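Local coordinates for hypothetical hydrolase (Bacteroides thetaiotaomicron, PDB 3TC9), which probably serves as an auxiliary nutrient-binding protein, pairing an immunoglobulin-like IPT/TIG domain with a six-bladed beta-propeller, at residues Y153-Q158 and M193-D198; F23-K26 and G31-M34; V250-F255 and T303-T308; I286-V289 and I294-S297. All coordinates share one frame; numbering follows the deposited sequence.

How the interactions relate
Interactions 1, 3 and 4 belong to the beta-propeller, whereas interaction 2 lies in the IPT/TIG domain, its centre about 49 Å from that of interaction 1. Interactions 1 and 3 each join different propeller sheets, but in opposite styles: interaction 1 is buried and wholly apolar between its strands, while interaction 3 is a surface contact in which an arginine grips a backbone carbonyl. Interactions 2 and 4 are both hairpin contacts, one partly exposed and without hydrogen bonds between its two segments, the other buried and properly bridged. Segment 303-308 of interaction 3 lies in the same sheet as both strands of interaction 4, where Ser297 OG probably hydrogen-bonds Thr307 O. Interaction 1 touches interaction 3 through Ile194 and Phe255.

Interaction 1: Y153-Q158 and M193-D198; sequences YLVGEQ and MIITND. With PO4 (phosphate ion), chain Q.
Two sheets of the beta-propeller meet face to face where Tyr153 and Val155 of strand 151-156 look onto Met193 and Ile195 of strand 192-197, and side chains alone bridge the gap. Met193, present as selenomethionine, makes a Met-aromatic contact: its SE lies over one face of the Tyr153 ring, 4.5 Å from the ring centroid and 22° off the normal. The selenium is displaced toward the rim, so it comes within 4.2 Å of Tyr153 CG. A long, flexible, polarisable side chain suits this place because it can reach across to a flat ring. Two residues on, Val155 CG1 meets Ile195 CD1 at 3.8 Å, the two side chains lying alongside each other and running opposite ways. Ile195 gets there by its longer branch, with CG1 turned anti to the carbonyl carbon (chi1 -68°) and CD1 at the end. Beyond the strand, Gln158 NE2 donates to O2 of a phosphate, probably from the crystallisation liquor, which His159, Arg418 and Arg421 also bind. The apolar seam is closed by its neighbours: Val181 of strand 181-186 touches both Val155 and Ile195, Leu210 of strand 205-211 packs on Met193 and Ile195, and Phe216 meets the Tyr153 ring edge-to-face.

Interaction 2: F23-K26 and G31-M34; sequences FSPK and GTRM. With EDO (1,2-ethanediol), chain S.
Phe23 and Met34 form the inner side of a beta hairpin, strands 19-28 and 33-39, in the immunoglobulin-like IPT/TIG domain. This is the packed part of the contact. Met34, a selenomethionine, stretches out with CG anti to its own N (chi1 179°) and then bends at its last torsion, which brings CE to 4.2 Å from Phe23 CD1. The Met-aromatic contact is oblique, SE standing 5.2 Å from the ring centroid, and both side chains also rest on Ile80. Large apolar groups suit this side because it is buried. Between the strands, Met34 CA makes a CA-H...O contact with Ser24 O at 3.5 Å, while the backbone of Ser24 bonds to Leu35 and that of Met34 to Cys69 of another strand.

Toward solvent the contact thins. Pro25, which follows a cis peptide bond, meets Thr32 with the far corner of its ring, Pro25 CG 3.6 Å from Thr32 CG2. The methyl serves this apolar touch while Thr32 OG1 bonds to Gly29 O, so the threonine satisfies both demands. Arg33 turns its CB away, and a cation-pi contact with Tyr68 is doubtful because the side chain has two conformers. On the outer side Lys26 N bonds only weakly to an ethanediol molecule, and Lys26 folds back until its NZ lies 3.6 Å above the centre of the Phe23 ring.

Interaction 3: V250-F255 and T303-T308; sequences VFRYDF and TKRLTT
A G1 beta bulge at the turn between strands 293-300 and 305-312, where Lys304 and Arg305 both face Asp300, presents a backbone carbonyl to Arg252 of the preceding propeller sheet. The link lies at the protein surface and joins strand 249-253 to that turn. Lys304 holds the bulge conformation with a positive phi of 56°, and its O accepts two bonds from one guanidinium: Arg252 NE at 2.9 Å and Arg252 NH2 at 2.7 Å. The grip is side-on. The oxygen sits near the guanidinium plane, and both donors are tilted somewhat from the plane of the carbonyl. Because two nitrogens share one acceptor, neither bond is straight, but together they limit rotation of the group. Arginine suits the place by its length: CG lies anti to the backbone N (chi1 -175°) and the chain runs extended to NE, carrying the donors across to the other sheet.

Arg305 crosses this arm at about a right angle and lays its aliphatic part against it, CG 3.6 Å from Arg252 NE. The two guanidinium planes are turned 34° apart. The nearby like charge may be eased by Asp254, whose OD2 makes a long salt bridge with Arg252 NH1, and by a weak, long ion pair with Glu239. A leucine at Arg252 would probably leave Lys304 O without both of its donors and the two sheets without this polar tie. Lys304 adds a lesser touch before its chain leads away, with its CB 3.7 Å from Arg252 NH2.

Interaction 4: I286-V289 and I294-S297; sequences IVVV and ILRS. With EDO (1,2-ethanediol), chain T.
Ile286 and Leu295 face each other as an antiparallel hydrogen-bonded pair, Ile286 N giving to Leu295 O at 2.8 Å and Leu295 N to Ile286 O at 2.9 Å. From the Ile286 backbone, CB passes 4.0 Å from Leu295 O. There the side chain forks: CG2 meets Leu295 CD1 at 4.1 Å, while CG1, anti to the carbonyl carbon, carries the extended arm (chi2 179°) to CD1, which ends 3.8 Å from Ser297 CB. A branched side chain suits this spot because its two arms serve two partners. Leu295 CD1 also touches Val288 CG2, at 3.6 Å, on the same face. Val287 and Ile294, a non-hydrogen-bonded pair, turn to the other face, where Val287 CG2 lies 4.3 Å from Ile294 CG1. Ser297 spends its OG on Thr307 O of the next strand. Arg296 stretches away, forming a salt bridge with Asp298, a cation-pi contact with Tyr283 and a bond from NH2 to an ethanediol oxygen. A serine in place of Arg296 would probably leave Asp298 without its counter-charge and the Tyr283 ring without its cation. Two central strands, bridged and apolar on both faces, are characteristic of a four-stranded antiparallel beta-propeller blade.

Interaction 1: Y153-Q158 and M193-D198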
loop_
_atom_site.group_PDB
_atom_site.type_symbol
_atom_site.label_atom_id
_atom_site.label_comp_id
_atom_site.label_asym_id
_atom_site.label_seq_id
_atom_site.Cartn_x
_atom_site.Cartn_y
_atom_site.Cartn_z
ATOM N N TYR B 153 14.563 19.628 1.879
ATOM C CA TYR B 153 14.779 21.024 2.254
ATOM C C TYR B 153 13.895 21.409 3.426
ATOM O O TYR B 153 12.800 20.845 3.610
ATOM C CB TYR B 153 14.526 21.963 1.058
ATOM C CG TYR B 153 15.585 21.839 -0.014
ATOM C CD1 TYR B 153 16.758 22.583 0.050
ATOM C CD2 TYR B 153 15.437 20.941 -1.067
ATOM C CE1 TYR B 153 17.757 22.446 -0.911
ATOM C CE2 TYR B 153 16.416 20.814 -2.050
ATOM C CZ TYR B 153 17.571 21.579 -1.974
ATOM O OH TYR B 153 18.544 21.458 -2.932
ATOM N N LEU B 154 14.367 22.383 4.209
ATOM C CA LEU B 154 13.649 22.920 5.363
ATOM C C LEU B 154 13.874 24.429 5.450
ATOM O O LEU B 154 14.938 24.910 5.064
ATOM C CB LEU B 154 14.050 22.210 6.688
ATOM C CG LEU B 154 15.499 22.391 7.244
ATOM C CD1 LEU B 154 15.624 23.645 8.149
ATOM C CD2 LEU B 154 15.898 21.209 8.092
ATOM N N VAL B 155 12.890 25.168 5.984
ATOM C CA VAL B 155 12.982 26.601 6.250
ATOM C C VAL B 155 12.772 26.741 7.749
ATOM O O VAL B 155 12.079 25.920 8.331
ATOM C CB VAL B 155 12.050 27.511 5.399
ATOM C CG1 VAL B 155 12.487 27.529 3.938
ATOM C CG2 VAL B 155 10.578 27.131 5.535
ATOM N N GLY B 156 13.395 27.737 8.364
ATOM C CA GLY B 156 13.363 27.873 9.814
ATOM C C GLY B 156 13.040 29.229 10.377
ATOM O O GLY B 156 13.604 29.592 11.411
ATOM N N GLU B 157 12.087 29.960 9.749
ATOM C CA GLU B 157 11.656 31.313 10.137
ATOM C C GLU B 157 12.868 32.249 10.087
ATOM O O GLU B 157 13.371 32.500 8.989
ATOM C CB GLU B 157 10.928 31.345 11.499
ATOM C CG GLU B 157 9.445 31.017 11.391
ATOM C CD GLU B 157 8.672 30.745 12.671
ATOM O OE1 GLU B 157 9.234 30.917 13.780
ATOM O OE2 GLU B 157 7.481 30.365 12.556
ATOM N N GLN B 158 13.376 32.696 11.250
ATOM C CA GLN B 158 14.551 33.561 11.300
ATOM C C GLN B 158 15.845 32.764 11.028
ATOM O O GLN B 158 16.845 33.362 10.634
ATOM C CB GLN B 158 14.634 34.324 12.642
ATOM C CG GLN B 158 15.001 33.486 13.872
ATOM C CD GLN B 158 13.812 33.020 14.673
ATOM O OE1 GLN B 158 12.723 32.736 14.160
ATOM N NE2 GLN B 158 14.022 32.870 15.957
HETATM N N MSE B 193 12.677 26.937 -6.700
HETATM C CA MSE B 193 12.126 26.770 -5.370
HETATM C C MSE B 193 11.582 28.134 -4.909
HETATM O O MSE B 193 12.304 29.133 -4.928
HETATM C CB MSE B 193 13.212 26.211 -4.435
HETATM C CG MSE B 193 12.924 26.394 -2.966
HETATM SE SE MSE B 193 14.044 25.281 -1.877
HETATM C CE MSE B 193 15.650 26.147 -2.087
ATOM N N ILE B 194 10.315 28.171 -4.511
ATOM C CA ILE B 194 9.681 29.394 -4.032
ATOM C C ILE B 194 9.784 29.445 -2.510
ATOM O O ILE B 194 9.268 28.554 -1.833
ATOM C CB ILE B 194 8.206 29.550 -4.486
ATOM C CG1 ILE B 194 7.887 28.997 -5.921
ATOM C CG2 ILE B 194 7.654 30.950 -4.165
ATOM C CD1 ILE B 194 8.306 29.772 -7.060
ATOM N N ILE B 195 10.419 30.502 -1.988
ATOM C CA ILE B 195 10.624 30.745 -0.557
ATOM C C ILE B 195 9.776 31.965 -0.177
ATOM O O ILE B 195 9.899 33.020 -0.800
ATOM C CB ILE B 195 12.156 30.929 -0.298
ATOM C CG1 ILE B 195 12.943 29.613 -0.515
ATOM C CG2 ILE B 195 12.488 31.569 1.039
ATOM C CD1 ILE B 195 12.464 28.375 0.247
ATOM N N THR B 196 8.895 31.801 0.815
ATOM C CA THR B 196 7.965 32.839 1.270
ATOM C C THR B 196 8.431 33.478 2.588
ATOM O O THR B 196 8.673 32.761 3.570
ATOM C CB THR B 196 6.566 32.249 1.400
ATOM O OG1 THR B 196 6.187 31.738 0.123
ATOM C CG2 THR B 196 5.549 33.266 1.846
ATOM N N ASN B 197 8.524 34.830 2.603
ATOM C CA ASN B 197 8.964 35.624 3.748
ATOM C C ASN B 197 7.806 36.429 4.362
ATOM O O ASN B 197 7.083 37.140 3.660
ATOM C CB ASN B 197 10.117 36.560 3.349
ATOM C CG ASN B 197 10.984 36.977 4.501
ATOM O OD1 ASN B 197 11.407 36.168 5.342
ATOM N ND2 ASN B 197 11.291 38.251 4.556
ATOM N N ASP B 198 7.629 36.295 5.683
ATOM C CA ASP B 198 6.574 36.992 6.433
ATOM C C ASP B 198 7.143 38.283 7.026
ATOM O O ASP B 198 7.838 38.238 8.045
ATOM C CB ASP B 198 5.998 36.063 7.541
ATOM C CG ASP B 198 4.697 36.496 8.205
ATOM O OD1 ASP B 198 4.313 37.697 8.061
ATOM O OD2 ASP B 198 4.081 35.653 8.909
HETATM P P PO4 Q . 14.084 30.440 18.703
HETATM O O1 PO4 Q . 13.600 29.537 19.898
HETATM O O2 PO4 Q . 12.996 31.549 18.428
HETATM O O3 PO4 Q . 14.317 29.578 17.428
HETATM O O4 PO4 Q . 15.461 31.145 18.995
#

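Interaction 2: F23-K26 and G31-M34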
loop_
_atom_site.group_PDB
_atom_site.type_symbol
_atom_site.label_atom_id
_atom_site.label_comp_id
_atom_site.label_asym_id
_atom_site.label_seq_id
_atom_site.Cartn_x
_atom_site.Cartn_y
_atom_site.Cartn_z
ATOM N N PHE B 23 4.758 -21.317 26.889
ATOM C CA PHE B 23 4.785 -19.876 27.092
ATOM C C PHE B 23 3.506 -19.248 26.557
ATOM O O PHE B 23 2.880 -19.783 25.648
ATOM C CB PHE B 23 6.035 -19.217 26.471
ATOM C CG PHE B 23 6.179 -19.324 24.974
ATOM C CD1 PHE B 23 5.596 -18.386 24.136
ATOM C CD2 PHE B 23 6.916 -20.356 24.402
ATOM C CE1 PHE B 23 5.700 -18.505 22.749
ATOM C CE2 PHE B 23 7.046 -20.455 23.017
ATOM C CZ PHE B 23 6.424 -19.535 22.200
ATOM N N SER B 24 3.145 -18.086 27.104
ATOM C CA SER B 24 1.984 -17.327 26.660
ATOM C C SER B 24 2.200 -15.821 26.919
ATOM O O SER B 24 2.850 -15.477 27.897
ATOM C CB SER B 24 0.714 -17.828 27.340
ATOM O OG SER B 24 0.603 -17.393 28.687
ATOM N N PRO B 25 1.639 -14.911 26.076
ATOM C CA PRO B 25 0.906 -15.196 24.833
ATOM C C PRO B 25 1.870 -15.654 23.744
ATOM O O PRO B 25 3.088 -15.378 23.828
ATOM C CB PRO B 25 0.238 -13.859 24.503
ATOM C CG PRO B 25 1.186 -12.825 25.058
ATOM C CD PRO B 25 1.820 -13.459 26.282
ATOM N N LYS B 26 1.319 -16.357 22.717
ATOM C CA LYS B 26 2.099 -16.889 21.602
ATOM C C LYS B 26 2.498 -15.766 20.625
ATOM O O LYS B 26 3.440 -15.912 19.849
ATOM C CB LYS B 26 1.315 -17.998 20.869
ATOM C CG LYS B 26 1.108 -19.303 21.683
ATOM C CD LYS B 26 2.311 -20.247 21.631
ATOM C CE LYS B 26 2.221 -21.321 22.680
ATOM N NZ LYS B 26 3.573 -21.798 23.072
ATOM N N GLY B 31 7.519 -5.045 24.638
ATOM C CA GLY B 31 6.907 -4.833 25.946
ATOM C C GLY B 31 5.834 -5.824 26.354
ATOM O O GLY B 31 5.220 -5.642 27.398
ATOM N N THR B 32 5.578 -6.868 25.545
ATOM C CA THR B 32 4.600 -7.899 25.910
ATOM C C THR B 32 5.118 -8.621 27.141
ATOM O O THR B 32 6.290 -9.019 27.173
ATOM C CB THR B 32 4.357 -8.889 24.749
ATOM O OG1 THR B 32 3.718 -8.229 23.668
ATOM C CG2 THR B 32 3.529 -10.099 25.164
ATOM N N ARG B 33 4.229 -8.779 28.143
ATOM C CA ARG B 33 4.519 -9.489 29.392
ATOM C C ARG B 33 4.306 -10.961 29.124
ATOM O O ARG B 33 3.183 -11.403 28.919
ATOM C CB ARG B 33 3.642 -8.961 30.554
ATOM C CG ARG B 33 3.843 -9.661 31.913
ATOM C CD ARG B 33 2.890 -9.091 32.961
ATOM N NE ARG B 33 2.963 -9.779 34.253
ATOM C CZ ARG B 33 3.697 -9.373 35.287
ATOM N NH1 ARG B 33 4.453 -8.289 35.189
ATOM N NH2 ARG B 33 3.680 -10.051 36.424
HETATM N N MSE B 34 5.392 -11.704 29.024
HETATM C CA MSE B 34 5.314 -13.131 28.729
HETATM C C MSE B 34 5.324 -13.968 30.016
HETATM O O MSE B 34 5.992 -13.629 30.970
HETATM C CB MSE B 34 6.477 -13.535 27.802
HETATM C CG MSE B 34 6.496 -15.014 27.449
HETATM SE SE MSE B 34 8.106 -15.488 26.507
HETATM C CE MSE B 34 7.610 -14.755 24.718
HETATM C C1 EDO S . -2.216 -15.633 22.533
HETATM O O1 EDO S . -1.792 -15.120 21.249
HETATM C C2 EDO S . -1.962 -17.135 22.644
HETATM O O2 EDO S . -1.489 -17.491 23.953
#

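Interaction 3: V250-F255 and T303-T308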
loop_
_atom_site.group_PDB
_atom_site.type_symbol
_atom_site.label_atom_id
_atom_site.label_comp_id
_atom_site.label_asym_id
_atom_site.label_seq_id
_atom_site.Cartn_x
_atom_site.Cartn_y
_atom_site.Cartn_z
ATOM N N VAL B 250 -6.567 35.852 -0.105
ATOM C CA VAL B 250 -5.893 34.896 -0.969
ATOM C C VAL B 250 -5.603 35.607 -2.305
ATOM O O VAL B 250 -6.472 36.318 -2.830
ATOM C CB VAL B 250 -6.740 33.614 -1.157
ATOM C CG1 VAL B 250 -6.019 32.582 -2.041
ATOM C CG2 VAL B 250 -7.129 33.014 0.199
ATOM N N PHE B 251 -4.381 35.428 -2.832
ATOM C CA PHE B 251 -3.930 35.970 -4.114
ATOM C C PHE B 251 -3.510 34.849 -5.037
ATOM O O PHE B 251 -3.001 33.834 -4.577
ATOM C CB PHE B 251 -2.768 36.951 -3.923
ATOM C CG PHE B 251 -3.142 38.187 -3.151
ATOM C CD1 PHE B 251 -3.735 39.276 -3.792
ATOM C CD2 PHE B 251 -2.888 38.277 -1.782
ATOM C CE1 PHE B 251 -4.093 40.416 -3.082
ATOM C CE2 PHE B 251 -3.239 39.424 -1.066
ATOM C CZ PHE B 251 -3.822 40.494 -1.729
ATOM N N ARG B 252 -3.720 35.035 -6.339
ATOM C CA ARG B 252 -3.335 34.060 -7.355
ATOM C C ARG B 252 -2.288 34.683 -8.265
ATOM O O ARG B 252 -2.521 35.755 -8.801
ATOM C CB ARG B 252 -4.564 33.621 -8.145
ATOM C CG ARG B 252 -4.304 32.524 -9.133
ATOM C CD ARG B 252 -5.473 32.481 -10.091
ATOM N NE ARG B 252 -5.422 31.298 -10.950
ATOM C CZ ARG B 252 -4.773 31.261 -12.104
ATOM N NH1 ARG B 252 -4.126 32.329 -12.542
ATOM N NH2 ARG B 252 -4.771 30.150 -12.834
ATOM N N TYR B 253 -1.148 34.028 -8.441
ATOM C CA TYR B 253 -0.102 34.556 -9.301
ATOM C C TYR B 253 0.142 33.615 -10.478
ATOM O O TYR B 253 0.390 32.431 -10.286
ATOM C CB TYR B 253 1.186 34.802 -8.499
ATOM C CG TYR B 253 2.378 35.193 -9.345
ATOM C CD1 TYR B 253 2.572 36.510 -9.743
ATOM C CD2 TYR B 253 3.324 34.248 -9.731
ATOM C CE1 TYR B 253 3.684 36.882 -10.500
ATOM C CE2 TYR B 253 4.423 34.600 -10.513
ATOM C CZ TYR B 253 4.604 35.920 -10.891
ATOM O OH TYR B 253 5.696 36.278 -11.649
ATOM N N ASP B 254 0.075 34.155 -11.692
ATOM C CA ASP B 254 0.326 33.387 -12.911
ATOM C C ASP B 254 1.763 33.638 -13.352
ATOM O O ASP B 254 2.132 34.780 -13.607
ATOM C CB ASP B 254 -0.679 33.752 -14.012
ATOM C CG ASP B 254 -0.621 32.851 -15.232
ATOM O OD1 ASP B 254 0.430 32.829 -15.904
ATOM O OD2 ASP B 254 -1.631 32.182 -15.524
ATOM N N PHE B 255 2.572 32.573 -13.393
ATOM C CA PHE B 255 3.989 32.636 -13.736
ATOM C C PHE B 255 4.254 33.098 -15.178
ATOM O O PHE B 255 5.262 33.764 -15.415
ATOM C CB PHE B 255 4.646 31.274 -13.503
ATOM C CG PHE B 255 4.940 30.968 -12.052
ATOM C CD1 PHE B 255 6.156 31.330 -11.482
ATOM C CD2 PHE B 255 4.005 30.302 -11.259
ATOM C CE1 PHE B 255 6.429 31.040 -10.141
ATOM C CE2 PHE B 255 4.281 30.002 -9.920
ATOM C CZ PHE B 255 5.489 30.372 -9.369
ATOM N N THR B 303 -11.875 27.404 -14.534
ATOM C CA THR B 303 -11.369 28.767 -14.344
ATOM C C THR B 303 -9.915 28.743 -13.844
ATOM O O THR B 303 -9.272 29.795 -13.767
ATOM C CB THR B 303 -12.274 29.541 -13.391
ATOM O OG1 THR B 303 -12.168 28.960 -12.098
ATOM C CG2 THR B 303 -13.732 29.555 -13.847
ATOM N N LYS B 304 -9.404 27.535 -13.515
ATOM C CA LYS B 304 -8.055 27.279 -12.996
ATOM C C LYS B 304 -7.830 28.132 -11.725
ATOM O O LYS B 304 -6.801 28.790 -11.589
ATOM C CB LYS B 304 -6.968 27.502 -14.079
ATOM C CG LYS B 304 -7.077 26.493 -15.219
ATOM C CD LYS B 304 -5.935 26.562 -16.210
ATOM C CE LYS B 304 -6.209 25.662 -17.393
ATOM N NZ LYS B 304 -4.980 25.400 -18.187
ATOM N N ARG B 305 -8.833 28.112 -10.801
ATOM C CA ARG B 305 -8.826 28.864 -9.540
ATOM C C ARG B 305 -9.407 28.110 -8.368
ATOM O O ARG B 305 -10.351 27.325 -8.524
ATOM C CB ARG B 305 -9.663 30.140 -9.674
ATOM C CG ARG B 305 -9.012 31.280 -10.428
ATOM C CD ARG B 305 -10.070 32.278 -10.819
ATOM N NE ARG B 305 -9.528 33.351 -11.649
ATOM C CZ ARG B 305 -9.959 34.609 -11.618
ATOM N NH1 ARG B 305 -10.926 34.968 -10.780
ATOM N NH2 ARG B 305 -9.420 35.520 -12.418
ATOM N N LEU B 306 -8.895 28.423 -7.164
ATOM C CA LEU B 306 -9.463 27.955 -5.919
ATOM C C LEU B 306 -10.793 28.689 -5.748
ATOM O O LEU B 306 -10.938 29.813 -6.247
ATOM C CB LEU B 306 -8.506 28.252 -4.759
ATOM C CG LEU B 306 -7.387 27.245 -4.508
ATOM C CD1 LEU B 306 -6.479 27.729 -3.391
ATOM C CD2 LEU B 306 -7.941 25.878 -4.177
ATOM N N THR B 307 -11.776 28.080 -5.096
ATOM C CA THR B 307 -13.082 28.747 -4.943
ATOM C C THR B 307 -13.403 28.954 -3.460
ATOM O O THR B 307 -12.670 28.460 -2.607
ATOM C CB THR B 307 -14.171 27.924 -5.649
ATOM O OG1 THR B 307 -14.241 26.632 -5.044
ATOM C CG2 THR B 307 -13.944 27.794 -7.150
ATOM N N THR B 308 -14.515 29.651 -3.162
ATOM C CA THR B 308 -15.036 29.992 -1.825
ATOM C C THR B 308 -14.884 28.813 -0.859
ATOM O O THR B 308 -15.486 27.759 -1.101
ATOM C CB THR B 308 -16.523 30.457 -1.913
ATOM O OG1 THR B 308 -16.655 31.429 -2.952
ATOM C CG2 THR B 308 -17.043 31.032 -0.595
#

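Interaction 4: I286-V289 and I294-S297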
loop_
_atom_site.group_PDB
_atom_site.type_symbol
_atom_site.label_atom_id
_atom_site.label_comp_id
_atom_site.label_asym_id
_atom_site.label_seq_id
_atom_site.Cartn_x
_atom_site.Cartn_y
_atom_site.Cartn_z
ATOM N N ILE B 286 -7.020 24.993 3.864
ATOM C CA ILE B 286 -6.609 26.316 4.291
ATOM C C ILE B 286 -6.508 26.193 5.817
ATOM O O ILE B 286 -7.524 26.010 6.497
ATOM C CB ILE B 286 -7.573 27.413 3.760
ATOM C CG1 ILE B 286 -7.510 27.462 2.206
ATOM C CG2 ILE B 286 -7.237 28.781 4.393
ATOM C CD1 ILE B 286 -8.417 28.465 1.512
ATOM N N VAL B 287 -5.258 26.150 6.326
ATOM C CA VAL B 287 -4.957 25.923 7.727
ATOM C C VAL B 287 -4.766 27.250 8.396
ATOM O O VAL B 287 -3.744 27.924 8.140
ATOM C CB VAL B 287 -3.719 24.995 7.859
ATOM C CG1 VAL B 287 -3.297 24.778 9.321
ATOM C CG2 VAL B 287 -3.960 23.656 7.139
ATOM N N VAL B 288 -5.749 27.620 9.276
ATOM C CA VAL B 288 -5.709 28.909 9.985
ATOM C C VAL B 288 -4.984 28.746 11.332
ATOM O O VAL B 288 -5.564 28.341 12.347
ATOM C CB VAL B 288 -7.065 29.623 10.128
ATOM C CG1 VAL B 288 -6.840 31.094 10.467
ATOM C CG2 VAL B 288 -7.869 29.493 8.840
ATOM N N VAL B 289 -3.690 29.067 11.297
ATOM C CA VAL B 289 -2.724 28.962 12.395
ATOM C C VAL B 289 -3.193 29.735 13.648
ATOM O O VAL B 289 -3.134 29.179 14.750
ATOM C CB VAL B 289 -1.332 29.468 11.926
ATOM C CG1 VAL B 289 -0.261 29.266 13.005
ATOM C CG2 VAL B 289 -0.920 28.784 10.629
ATOM N N ILE B 294 -9.596 24.571 10.181
ATOM C CA ILE B 294 -9.207 24.278 8.808
ATOM C C ILE B 294 -10.426 24.403 7.884
ATOM O O ILE B 294 -11.543 24.009 8.232
ATOM C CB ILE B 294 -8.519 22.873 8.721
ATOM C CG1 ILE B 294 -7.288 22.778 9.677
ATOM C CG2 ILE B 294 -8.148 22.492 7.273
ATOM C CD1 ILE B 294 -6.733 21.359 9.912
ATOM N N LEU B 295 -10.186 24.937 6.692
ATOM C CA LEU B 295 -11.211 25.057 5.657
ATOM C C LEU B 295 -10.797 24.263 4.435
ATOM O O LEU B 295 -9.609 23.993 4.257
ATOM C CB LEU B 295 -11.447 26.523 5.262
ATOM C CG LEU B 295 -11.778 27.501 6.391
ATOM C CD1 LEU B 295 -10.586 28.308 6.729
ATOM C CD2 LEU B 295 -12.913 28.430 5.986
ATOM N N ARG B 296 -11.749 23.914 3.589
ATOM C CA ARG B 296 -11.460 23.264 2.316
ATOM C C ARG B 296 -11.880 24.204 1.201
ATOM O O ARG B 296 -12.966 24.784 1.267
ATOM C CB ARG B 296 -12.170 21.920 2.181
ATOM C CG ARG B 296 -11.998 21.269 0.830
ATOM C CD ARG B 296 -12.534 19.874 0.857
ATOM N NE ARG B 296 -12.832 19.426 -0.494
ATOM C CZ ARG B 296 -12.925 18.158 -0.849
ATOM N NH1 ARG B 296 -12.736 17.195 0.047
ATOM N NH2 ARG B 296 -13.207 17.836 -2.098
ATOM N N SER B 297 -11.016 24.374 0.197
ATOM C CA SER B 297 -11.309 25.208 -0.971
ATOM C C SER B 297 -11.220 24.326 -2.210
ATOM O O SER B 297 -10.140 23.844 -2.559
ATOM C CB SER B 297 -10.347 26.386 -1.049
ATOM O OG SER B 297 -10.509 27.067 -2.279
HETATM C C1 EDO T . -10.300 14.082 -3.868
HETATM O O1 EDO T . -9.402 13.821 -4.953
HETATM C C2 EDO T . -11.446 14.981 -4.331
HETATM O O2 EDO T . -12.478 14.993 -3.330
#